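Side-chain contacts in Pab-dependent poly(a)-specific ribonuclease subunit PAN2 (Neurospora crassa, PDB 4CZW), which probably serves as the catalytic subunit of the PAN deadenylation complex, shortening mRNA poly(A) tails and releasing 5'-AMP with a divalent-metal exonuclease domain: residues G24-D29 and L551-R556; T60-N65 and K395-R400; I155-E160 and L173-R178; C544-H549 and I560-N565. All blocks are in the same frame, centred on the assembly; numbering follows the deposited sequence.

Interaction 1: residues G24-D29 and L551-R556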
# COMPACT_ATOMS: atom_id res chain seq x y z
N GLY A 24 17.91 15.00 8.96
CA GLY A 24 17.35 13.92 8.16
C GLY A 24 16.14 14.29 7.34
O GLY A 24 15.93 15.46 7.00
N VAL A 25 15.33 13.29 7.01
CA VAL A 25 14.14 13.45 6.19
C VAL A 25 13.06 14.32 6.85
O VAL A 25 12.27 14.96 6.15
CB VAL A 25 13.50 12.09 5.86
CG1 VAL A 25 14.24 11.42 4.72
CG2 VAL A 25 13.50 11.20 7.09
N ASP A 26 13.02 14.31 8.18
CA ASP A 26 11.95 14.96 8.92
C ASP A 26 11.90 16.47 8.70
O ASP A 26 10.83 17.08 8.76
CB ASP A 26 12.08 14.66 10.41
CG ASP A 26 11.55 13.29 10.78
OD1 ASP A 26 10.51 12.87 10.22
OD2 ASP A 26 12.18 12.62 11.63
N ASP A 27 13.06 17.08 8.46
CA ASP A 27 13.13 18.52 8.30
C ASP A 27 12.75 18.95 6.88
O ASP A 27 12.38 20.10 6.65
CB ASP A 27 14.53 19.03 8.64
CG ASP A 27 14.54 20.50 9.01
OD1 ASP A 27 13.62 20.94 9.73
OD2 ASP A 27 15.48 21.21 8.59
N PHE A 28 12.83 18.01 5.93
CA PHE A 28 12.48 18.29 4.54
C PHE A 28 11.01 18.70 4.42
O PHE A 28 10.13 18.04 4.99
CB PHE A 28 12.76 17.07 3.66
CG PHE A 28 12.50 17.29 2.19
CD1 PHE A 28 13.47 17.87 1.38
CD2 PHE A 28 11.30 16.91 1.62
CE1 PHE A 28 13.23 18.07 0.04
CE2 PHE A 28 11.06 17.11 0.28
CZ PHE A 28 12.03 17.69 -0.52
N ASP A 29 10.76 19.77 3.68
CA ASP A 29 9.42 20.33 3.59
C ASP A 29 8.55 19.61 2.56
O ASP A 29 8.42 20.06 1.42
CB ASP A 29 9.50 21.82 3.26
CG ASP A 29 8.17 22.53 3.42
OD1 ASP A 29 7.29 21.99 4.12
OD2 ASP A 29 8.02 23.63 2.85
N LEU A 551 7.72 10.98 18.92
CA LEU A 551 7.23 9.76 18.27
C LEU A 551 7.22 9.83 16.75
O LEU A 551 7.04 8.81 16.08
CB LEU A 551 5.82 9.44 18.77
CG LEU A 551 5.70 8.94 20.21
CD1 LEU A 551 4.25 8.65 20.56
CD2 LEU A 551 6.56 7.69 20.41
N SER A 552 7.42 11.03 16.20
CA SER A 552 7.39 11.21 14.75
C SER A 552 8.53 10.44 14.07
O SER A 552 8.38 9.95 12.96
CB SER A 552 7.48 12.69 14.38
OG SER A 552 8.76 13.22 14.69
N GLN A 553 9.66 10.33 14.77
CA GLN A 553 10.80 9.60 14.24
C GLN A 553 10.58 8.09 14.36
O GLN A 553 10.96 7.33 13.47
CB GLN A 553 12.08 10.01 14.97
CG GLN A 553 13.35 9.43 14.37
CD GLN A 553 14.60 9.93 15.07
OE1 GLN A 553 14.53 10.59 16.11
NE2 GLN A 553 15.76 9.60 14.51
N ASP A 554 9.95 7.68 15.46
CA ASP A 554 9.63 6.28 15.67
C ASP A 554 8.66 5.77 14.62
O ASP A 554 8.94 4.79 13.93
CB ASP A 554 9.04 6.07 17.07
CG ASP A 554 10.03 6.39 18.18
OD1 ASP A 554 10.13 7.57 18.56
OD2 ASP A 554 10.69 5.46 18.67
N PHE A 555 7.53 6.45 14.49
CA PHE A 555 6.48 6.07 13.54
C PHE A 555 6.98 5.99 12.11
O PHE A 555 6.52 5.17 11.32
CB PHE A 555 5.31 7.05 13.63
CG PHE A 555 4.54 6.97 14.92
CD1 PHE A 555 4.51 5.79 15.65
CD2 PHE A 555 3.86 8.07 15.40
CE1 PHE A 555 3.81 5.71 16.83
CE2 PHE A 555 3.15 8.00 16.59
CZ PHE A 555 3.12 6.82 17.30
N ARG A 556 7.93 6.86 11.77
CA ARG A 556 8.50 6.89 10.42
C ARG A 556 9.28 5.61 10.12
O ARG A 556 9.15 5.03 9.04
CB ARG A 556 9.39 8.11 10.25
CG ARG A 556 10.33 8.02 9.05
CD ARG A 556 10.91 9.38 8.71
NE ARG A 556 9.91 10.26 8.11
CZ ARG A 556 9.67 10.32 6.80
NH1 ARG A 556 10.35 9.56 5.96
NH2 ARG A 556 8.74 11.15 6.34

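Interaction 2: residues T60-N65 and K395-R400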
# COMPACT_ATOMS: atom_id res chain seq x y z
N THR A 60 -8.93 2.16 -5.79
CA THR A 60 -9.81 1.16 -6.38
C THR A 60 -10.53 0.44 -5.25
O THR A 60 -9.97 -0.48 -4.65
CB THR A 60 -9.05 0.15 -7.25
OG1 THR A 60 -8.23 0.84 -8.20
CG2 THR A 60 -10.01 -0.77 -7.99
N PRO A 61 -11.77 0.87 -4.95
CA PRO A 61 -12.57 0.43 -3.79
C PRO A 61 -12.55 -1.07 -3.54
O PRO A 61 -12.43 -1.49 -2.39
CB PRO A 61 -13.98 0.90 -4.17
CG PRO A 61 -13.75 2.11 -4.99
CD PRO A 61 -12.50 1.83 -5.79
N LEU A 62 -12.66 -1.87 -4.60
CA LEU A 62 -12.66 -3.32 -4.46
C LEU A 62 -11.30 -3.85 -4.03
O LEU A 62 -11.21 -4.84 -3.32
CB LEU A 62 -13.09 -3.98 -5.78
CG LEU A 62 -14.56 -3.82 -6.14
CD1 LEU A 62 -14.86 -4.50 -7.47
CD2 LEU A 62 -15.44 -4.39 -5.04
N LEU A 63 -10.24 -3.17 -4.46
CA LEU A 63 -8.89 -3.58 -4.10
C LEU A 63 -8.53 -3.16 -2.67
O LEU A 63 -7.91 -3.93 -1.94
CB LEU A 63 -7.86 -2.99 -5.08
CG LEU A 63 -7.86 -3.58 -6.49
CD1 LEU A 63 -6.74 -2.97 -7.32
CD2 LEU A 63 -7.71 -5.10 -6.43
N ARG A 64 -8.94 -1.95 -2.29
CA ARG A 64 -8.64 -1.44 -0.95
C ARG A 64 -9.36 -2.25 0.12
O ARG A 64 -8.77 -2.61 1.14
CB ARG A 64 -9.01 0.04 -0.83
CG ARG A 64 -8.51 0.68 0.45
CD ARG A 64 -9.30 1.93 0.83
NE ARG A 64 -9.04 3.07 -0.05
CZ ARG A 64 -9.57 4.28 0.12
NH1 ARG A 64 -10.40 4.50 1.12
NH2 ARG A 64 -9.28 5.26 -0.73
N ASN A 65 -10.64 -2.54 -0.12
CA ASN A 65 -11.42 -3.35 0.80
C ASN A 65 -10.85 -4.75 0.93
O ASN A 65 -10.69 -5.27 2.03
CB ASN A 65 -12.88 -3.42 0.34
CG ASN A 65 -13.74 -4.27 1.25
OD1 ASN A 65 -14.20 -3.81 2.30
ND2 ASN A 65 -13.97 -5.52 0.85
N LYS A 395 -18.70 -0.21 -12.22
CA LYS A 395 -19.26 1.06 -11.76
C LYS A 395 -20.16 0.87 -10.54
O LYS A 395 -20.33 1.78 -9.74
CB LYS A 395 -20.04 1.73 -12.89
CG LYS A 395 -20.52 3.14 -12.57
CD LYS A 395 -21.23 3.77 -13.76
CE LYS A 395 -21.68 5.19 -13.44
NZ LYS A 395 -22.32 5.84 -14.62
N ALA A 396 -20.73 -0.33 -10.41
CA ALA A 396 -21.60 -0.64 -9.28
C ALA A 396 -20.81 -0.67 -7.97
O ALA A 396 -21.39 -0.57 -6.89
CB ALA A 396 -22.30 -1.97 -9.50
N ALA A 397 -19.49 -0.80 -8.08
CA ALA A 397 -18.63 -0.87 -6.90
C ALA A 397 -18.13 0.50 -6.48
O ALA A 397 -17.45 0.64 -5.46
CB ALA A 397 -17.46 -1.81 -7.16
N ASN A 398 -18.45 1.52 -7.27
CA ASN A 398 -18.05 2.89 -6.94
C ASN A 398 -18.72 3.38 -5.66
O ASN A 398 -19.86 3.02 -5.38
CB ASN A 398 -18.37 3.84 -8.09
CG ASN A 398 -17.49 3.61 -9.30
OD1 ASN A 398 -16.42 2.99 -9.20
ND2 ASN A 398 -17.92 4.12 -10.45
N HIS A 399 -17.99 4.19 -4.90
CA HIS A 399 -18.49 4.79 -3.66
C HIS A 399 -18.93 3.75 -2.64
O HIS A 399 -19.76 4.03 -1.77
CB HIS A 399 -19.65 5.75 -3.97
CG HIS A 399 -19.48 6.52 -5.24
ND1 HIS A 399 -18.57 7.54 -5.37
CD2 HIS A 399 -20.10 6.41 -6.44
CE1 HIS A 399 -18.63 8.03 -6.60
NE2 HIS A 399 -19.56 7.36 -7.26
N ARG A 400 -18.38 2.55 -2.74
CA ARG A 400 -18.71 1.46 -1.83
C ARG A 400 -17.56 1.17 -0.87
O ARG A 400 -16.39 1.27 -1.24
CB ARG A 400 -19.07 0.19 -2.61
CG ARG A 400 -20.37 0.29 -3.40
CD ARG A 400 -21.58 0.33 -2.47
NE ARG A 400 -21.59 -0.80 -1.55
CZ ARG A 400 -22.07 -2.01 -1.84
NH1 ARG A 400 -22.58 -2.24 -3.04
NH2 ARG A 400 -22.03 -2.97 -0.93

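Interaction 3: residues I155-E160 and L173-R178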
# COMPACT_ATOMS: atom_id res chain seq x y z
N ILE A 155 -12.24 -11.06 7.11
CA ILE A 155 -13.16 -10.62 8.16
C ILE A 155 -14.59 -10.53 7.64
O ILE A 155 -15.53 -10.91 8.32
CB ILE A 155 -12.73 -9.26 8.74
CG1 ILE A 155 -11.33 -9.34 9.33
CG2 ILE A 155 -13.72 -8.80 9.80
CD1 ILE A 155 -11.21 -10.31 10.49
N SER A 156 -14.74 -10.02 6.42
CA SER A 156 -16.07 -9.85 5.84
C SER A 156 -16.06 -9.86 4.32
O SER A 156 -15.23 -9.22 3.68
CB SER A 156 -16.69 -8.54 6.34
OG SER A 156 -17.99 -8.35 5.80
N THR A 157 -17.00 -10.61 3.74
CA THR A 157 -17.23 -10.60 2.30
C THR A 157 -18.59 -10.00 2.01
O THR A 157 -19.21 -10.30 0.99
CB THR A 157 -17.14 -12.02 1.71
OG1 THR A 157 -18.17 -12.84 2.27
CG2 THR A 157 -15.79 -12.65 1.99
N GLU A 158 -19.06 -9.16 2.93
CA GLU A 158 -20.40 -8.59 2.86
C GLU A 158 -20.54 -7.60 1.71
O GLU A 158 -21.60 -7.51 1.08
CB GLU A 158 -20.75 -7.90 4.18
CG GLU A 158 -22.18 -7.42 4.28
CD GLU A 158 -23.18 -8.56 4.33
OE1 GLU A 158 -22.79 -9.68 4.73
OE2 GLU A 158 -24.36 -8.34 3.97
N LEU A 159 -19.47 -6.85 1.44
CA LEU A 159 -19.47 -5.88 0.35
C LEU A 159 -19.66 -6.58 -0.99
O LEU A 159 -20.50 -6.19 -1.80
CB LEU A 159 -18.17 -5.07 0.35
CG LEU A 159 -18.04 -3.84 -0.55
CD1 LEU A 159 -17.01 -2.89 0.02
CD2 LEU A 159 -17.65 -4.20 -1.98
N GLU A 160 -18.85 -7.62 -1.22
CA GLU A 160 -18.88 -8.35 -2.47
C GLU A 160 -20.19 -9.11 -2.65
O GLU A 160 -20.70 -9.23 -3.77
CB GLU A 160 -17.70 -9.32 -2.55
CG GLU A 160 -16.33 -8.66 -2.46
CD GLU A 160 -15.86 -8.43 -1.04
OE1 GLU A 160 -16.71 -8.43 -0.12
OE2 GLU A 160 -14.64 -8.26 -0.83
N LEU A 173 -12.38 -18.48 -2.38
CA LEU A 173 -11.83 -18.99 -3.64
C LEU A 173 -12.63 -18.50 -4.84
O LEU A 173 -12.06 -18.02 -5.82
CB LEU A 173 -11.79 -20.53 -3.62
CG LEU A 173 -10.96 -21.23 -4.69
CD1 LEU A 173 -10.35 -22.51 -4.14
CD2 LEU A 173 -11.78 -21.54 -5.94
N ASP A 174 -13.95 -18.63 -4.76
CA ASP A 174 -14.82 -18.19 -5.84
C ASP A 174 -14.85 -16.67 -5.94
O ASP A 174 -14.97 -16.11 -7.03
CB ASP A 174 -16.24 -18.72 -5.64
CG ASP A 174 -16.29 -20.22 -5.49
OD1 ASP A 174 -15.36 -20.90 -5.98
OD2 ASP A 174 -17.25 -20.73 -4.87
N LEU A 175 -14.73 -16.01 -4.80
CA LEU A 175 -14.84 -14.56 -4.73
C LEU A 175 -13.64 -13.86 -5.35
O LEU A 175 -13.79 -12.98 -6.20
CB LEU A 175 -15.02 -14.10 -3.29
CG LEU A 175 -15.41 -12.63 -3.15
CD1 LEU A 175 -16.67 -12.37 -3.96
CD2 LEU A 175 -15.61 -12.25 -1.69
N VAL A 176 -12.44 -14.25 -4.93
CA VAL A 176 -11.21 -13.63 -5.42
C VAL A 176 -11.03 -13.90 -6.91
O VAL A 176 -10.35 -13.14 -7.61
CB VAL A 176 -9.97 -14.12 -4.63
CG1 VAL A 176 -9.67 -15.58 -4.95
CG2 VAL A 176 -8.77 -13.24 -4.91
N LYS A 177 -11.65 -14.97 -7.39
CA LYS A 177 -11.58 -15.33 -8.80
C LYS A 177 -12.47 -14.40 -9.63
O LYS A 177 -12.09 -13.96 -10.71
CB LYS A 177 -12.00 -16.78 -9.00
CG LYS A 177 -11.80 -17.31 -10.41
CD LYS A 177 -12.09 -18.80 -10.49
CE LYS A 177 -11.87 -19.33 -11.89
NZ LYS A 177 -12.76 -18.67 -12.88
N ARG A 178 -13.64 -14.09 -9.10
CA ARG A 178 -14.58 -13.20 -9.77
C ARG A 178 -14.09 -11.75 -9.73
O ARG A 178 -14.49 -10.93 -10.55
CB ARG A 178 -15.97 -13.32 -9.13
CG ARG A 178 -17.07 -12.55 -9.85
CD ARG A 178 -18.44 -12.85 -9.26
NE ARG A 178 -19.50 -12.11 -9.93
CZ ARG A 178 -20.80 -12.28 -9.69
NH1 ARG A 178 -21.20 -13.18 -8.80
NH2 ARG A 178 -21.70 -11.55 -10.34

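Interaction 4: residues C544-H549 and I560-N565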
# COMPACT_ATOMS: atom_id res chain seq x y z
N CYS A 544 -6.33 3.21 20.34
CA CYS A 544 -5.44 3.49 21.46
C CYS A 544 -4.69 4.80 21.28
O CYS A 544 -4.45 5.25 20.16
CB CYS A 544 -4.44 2.35 21.64
SG CYS A 544 -5.18 0.76 22.06
N LYS A 545 -4.31 5.41 22.40
CA LYS A 545 -3.53 6.64 22.40
C LYS A 545 -2.06 6.34 22.67
O LYS A 545 -1.71 5.84 23.74
CB LYS A 545 -4.08 7.62 23.43
CG LYS A 545 -5.55 7.97 23.24
CD LYS A 545 -6.11 8.71 24.44
CE LYS A 545 -7.60 8.94 24.28
NZ LYS A 545 -8.21 9.56 25.50
N PHE A 546 -1.21 6.64 21.69
CA PHE A 546 0.21 6.34 21.80
C PHE A 546 0.96 7.47 22.50
O PHE A 546 0.99 8.60 22.02
CB PHE A 546 0.81 6.08 20.42
CG PHE A 546 0.42 4.74 19.83
CD1 PHE A 546 -0.85 4.53 19.34
CD2 PHE A 546 1.34 3.71 19.78
CE1 PHE A 546 -1.21 3.31 18.80
CE2 PHE A 546 0.99 2.48 19.25
CZ PHE A 546 -0.28 2.28 18.76
N LEU A 547 1.58 7.14 23.63
CA LEU A 547 2.32 8.12 24.42
C LEU A 547 3.82 7.88 24.29
O LEU A 547 4.29 6.75 24.39
CB LEU A 547 1.89 8.05 25.89
CG LEU A 547 2.23 9.21 26.83
CD1 LEU A 547 1.22 9.29 27.96
CD2 LEU A 547 3.64 9.08 27.39
N GLY A 548 4.57 8.96 24.06
CA GLY A 548 6.01 8.85 23.92
C GLY A 548 6.69 10.20 23.74
O GLY A 548 6.05 11.25 23.86
N HIS A 549 7.99 10.17 23.46
CA HIS A 549 8.76 11.39 23.28
C HIS A 549 9.37 11.44 21.88
O HIS A 549 10.21 10.62 21.53
CB HIS A 549 9.87 11.48 24.33
CG HIS A 549 10.51 12.83 24.42
ND1 HIS A 549 9.99 13.85 25.19
CD2 HIS A 549 11.62 13.33 23.83
CE1 HIS A 549 10.76 14.92 25.08
NE2 HIS A 549 11.75 14.63 24.25
N ILE A 560 4.38 3.66 9.90
CA ILE A 560 2.97 3.65 10.27
C ILE A 560 2.45 5.08 10.41
O ILE A 560 3.23 6.01 10.61
CB ILE A 560 2.74 2.87 11.58
CG1 ILE A 560 1.28 2.40 11.69
CG2 ILE A 560 3.15 3.70 12.79
CD1 ILE A 560 1.01 1.54 12.90
N GLN A 561 1.14 5.25 10.27
CA GLN A 561 0.52 6.56 10.42
C GLN A 561 -0.48 6.54 11.57
O GLN A 561 -1.41 5.73 11.59
CB GLN A 561 -0.17 6.98 9.12
CG GLN A 561 0.78 7.28 7.98
CD GLN A 561 1.44 8.64 8.10
OE1 GLN A 561 0.97 9.51 8.85
NE2 GLN A 561 2.53 8.84 7.38
N VAL A 562 -0.30 7.44 12.53
CA VAL A 562 -1.18 7.53 13.68
C VAL A 562 -1.85 8.90 13.74
O VAL A 562 -1.17 9.93 13.72
CB VAL A 562 -0.43 7.27 15.00
CG1 VAL A 562 -1.41 7.19 16.16
CG2 VAL A 562 0.39 5.99 14.91
N PRO A 563 -3.19 8.92 13.81
CA PRO A 563 -3.97 10.16 13.90
C PRO A 563 -3.54 11.03 15.08
O PRO A 563 -3.13 10.51 16.11
CB PRO A 563 -5.41 9.66 14.08
CG PRO A 563 -5.41 8.31 13.45
CD PRO A 563 -4.06 7.73 13.74
N ARG A 564 -3.64 12.35 14.91
CA ARG A 564 -3.18 13.30 15.92
C ARG A 564 -3.84 13.11 17.29
O ARG A 564 -3.20 13.28 18.32
CB ARG A 564 -3.41 14.74 15.45
CG ARG A 564 -2.25 15.32 14.65
CD ARG A 564 -2.53 16.76 14.24
NE ARG A 564 -3.56 16.84 13.20
CZ ARG A 564 -3.31 16.86 11.90
NH1 ARG A 564 -2.05 16.81 11.47
NH2 ARG A 564 -4.30 16.94 11.03
N ASN A 565 -5.12 12.74 17.28
CA ASN A 565 -5.86 12.57 18.53
C ASN A 565 -5.56 11.23 19.20
O ASN A 565 -6.15 10.90 20.23
CB ASN A 565 -7.36 12.71 18.28
CG ASN A 565 -7.86 11.82 17.15
OD1 ASN A 565 -7.22 10.84 16.78
ND2 ASN A 565 -9.02 12.17 16.60

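Interaction 1: residues G24-D29 and L551-R556
Val25 lays its CG2 methyl over one face of the Arg556 guanidinium, 3.7 Å from NH1, and the same methyl meets the aliphatic part of the arginine at CD, 3.6 Å away. The valine CB stands 4.0 Å above the guanidinium plane, displaced toward its rim, and the two side chains run obliquely to one another. Asp26 supplies the charge: its OD1 forms a salt bridge with Arg556 NE at 3.4 Å, a long separation with no hydrogen bond, and the aspartate is poorly ordered, so the pairing is loose. The carboxylate and guanidinium planes are 81° apart, so this pairing is not the flat, two-pronged kind. Arg556 extends from the helix with CG anti to the backbone N (chi1 163°) and bends at chi3 (-72°), which swings the guanidinium across beneath the valine. A second nitrogen, NH2, makes a salt bridge with Glu42, so the guanidinium has two acidic partners. With a leucine in place of the arginine, Asp26 and Glu42 would probably lose the positive charge they share, and Val25 the flat surface it rests on. The contact is a surface junction of the two domains: residues 24-29 form a loop of the USP-like domain ahead of strand 40-41, whereas helix 551-558 belongs to the exonuclease domain and presents Asp554, probably a catalytic metal ligand, toward Asp445 on strand 441-451.

Interaction 2: residues T60-N65 and K395-R400
Leu62 reaches Ala397 of the loop with the branched end of its side chain. Its CB leads past the partner segment, and with CG anti to the carbonyl carbon (chi1 -71°) the branch point is brought to 3.7 Å from Ala397 CB. From CG the side chain divides: CD1 comes to 3.8 Å from Ala397 CB, and CD2 to 3.9 Å from that same carbon. The three nearly equal distances show the alanine methyl facing the fork of the leucine and not one methyl alone. Here the first turn of helix 61-71 packs on a type II beta turn, Ala397 to Arg400, in the loop that follows strand 385-394 of the USP-like domain, an inactive scaffold by prediction. Pro61, at the start of the helix, lies over the backbone of that turn. Its CB is 3.7 Å from Ala397 O and 3.8 Å from Arg400 O, and its CG is 4.0 Å from Ala397 O, so the ring meets carbonyl oxygens through carbon atoms, by van der Waals contact. The turn itself is closed by a weak backbone bond from Arg400 N to Ala397 O. Beyond it, Pro61 also touches Gln393 and Leu62 touches Val394, both on strand 385-394, while Asn398 ND2 is hydrogen-bonded to Ser324 OG.

Interaction 3: residues I155-E160 and L173-R178
Leu175 and Glu160 cross at about a right angle, the leucine pointing from helix 172-180 toward the first turn of helix 158-163. This is helix-to-helix packing in the USP-like domain, between two short helices that follow each other along the chain. Leucine CG lies anti to the backbone N (chi1 -169°), which carries the branched end outward to the other helix, where both methyls are used. CD1 approaches Glu160 CB at 3.5 Å, and CD2 lies 3.7 Å from Glu160 CG, so the glutamate contributes chiefly its aliphatic carbons. Its chain bends at chi2 (85°), folding the carboxylate back beside the leucine, with CD 3.9 Å from Leu175 CD2. Thr157 approaches the same methyl obliquely: its CG2 is 3.7 Å from Leu175 CD2. That methyl is thus shared between the threonine and the glutamate. Tyr149 of helix 130-149 touches both Thr157 and Leu175, Phe164 adds a further contact to the leucine, and the leucine is buried among them. Were Leu175 cut back to an alanine, a gap would probably open between the helices, leaving the methylene carbons of Glu160 and the methyl of Thr157 without their packing partner. Thr157 occupies the N-cap position of helix 158-163, yet its side chain makes no capping bond. One residue earlier, an ST turn leads into the helix: Glu158 N donates to Ser156 OG at 3.2 Å, with an N-H...O angle of 156°.

Interaction 4: residues C544-H549 and I560-N565
Lys545 and Phe546 on strand 545-548 face a non-regular run of backbone, residues 560-563, that enters a 3-10 turn at Arg564 and Asn565. The closest alpha carbons are those of Lys545 and Asn565, 7.5 Å apart, followed by those of Phe546 and Val562 at 8.3 Å. Such spacings are too wide for strand pairing here, and side chains fill the interval. The pairing comes just afterwards in the chain, since the backbone of Phe546 is hydrogen-bonded to Gln566 and Ile568 as strand 567-569 runs parallel to 545-548. Strand 545-548, helix 551-558 and strand 567-569 thus form a beta-alpha-beta unit in the mixed sheet of the exonuclease domain, which belongs to the RNase H-like clan, and residues 560-565 are its return loop from helix to second strand. Phe546 and Val562 make the apolar contact. Their side chains cross at about a right angle, and Val562 CG1 stands 4.2 Å from Phe546 CD1, set obliquely to the ring. Because CG1 is anti to the backbone N (chi1 -173°), it is the valine methyl directed at the ring. Phe546 is buried also against Leu539 and Val540 of helix 529-541 and against Ile442 and Ile444 of strand 441-451. At the more exposed end, Lys545 CG passes 4.2 Å from the backbone O of Asn565, a van der Waals contact of a methylene with a carbonyl oxygen. Nearby, Cys544 O accepts a hydrogen bond from Gln566 NE2.

Interactions 2 and 3 are buried and belong to the USP-like domain, whereas interaction 4 is partly buried in the exonuclease domain and interaction 1 is a surface contact joining the two. The chemistry follows this placement: interaction 1 alone has a salt bridge, and the others rest on van der Waals packing, partly against backbone carbonyl oxygens in interactions 2 and 4. Interactions 2 and 3 touch where Leu62 CD2 meets Leu159 CD2 at 3.8 Å, with centres 13 Å apart. Interactions 1 and 4 share the neighbourhood of helix 551-558: Phe555 CZ packs 3.7 Å from Val562 CG2, and Phe555 O and Ile560 N are probably hydrogen-bonded. Interactions 1 and 3 have centres 38 Å apart.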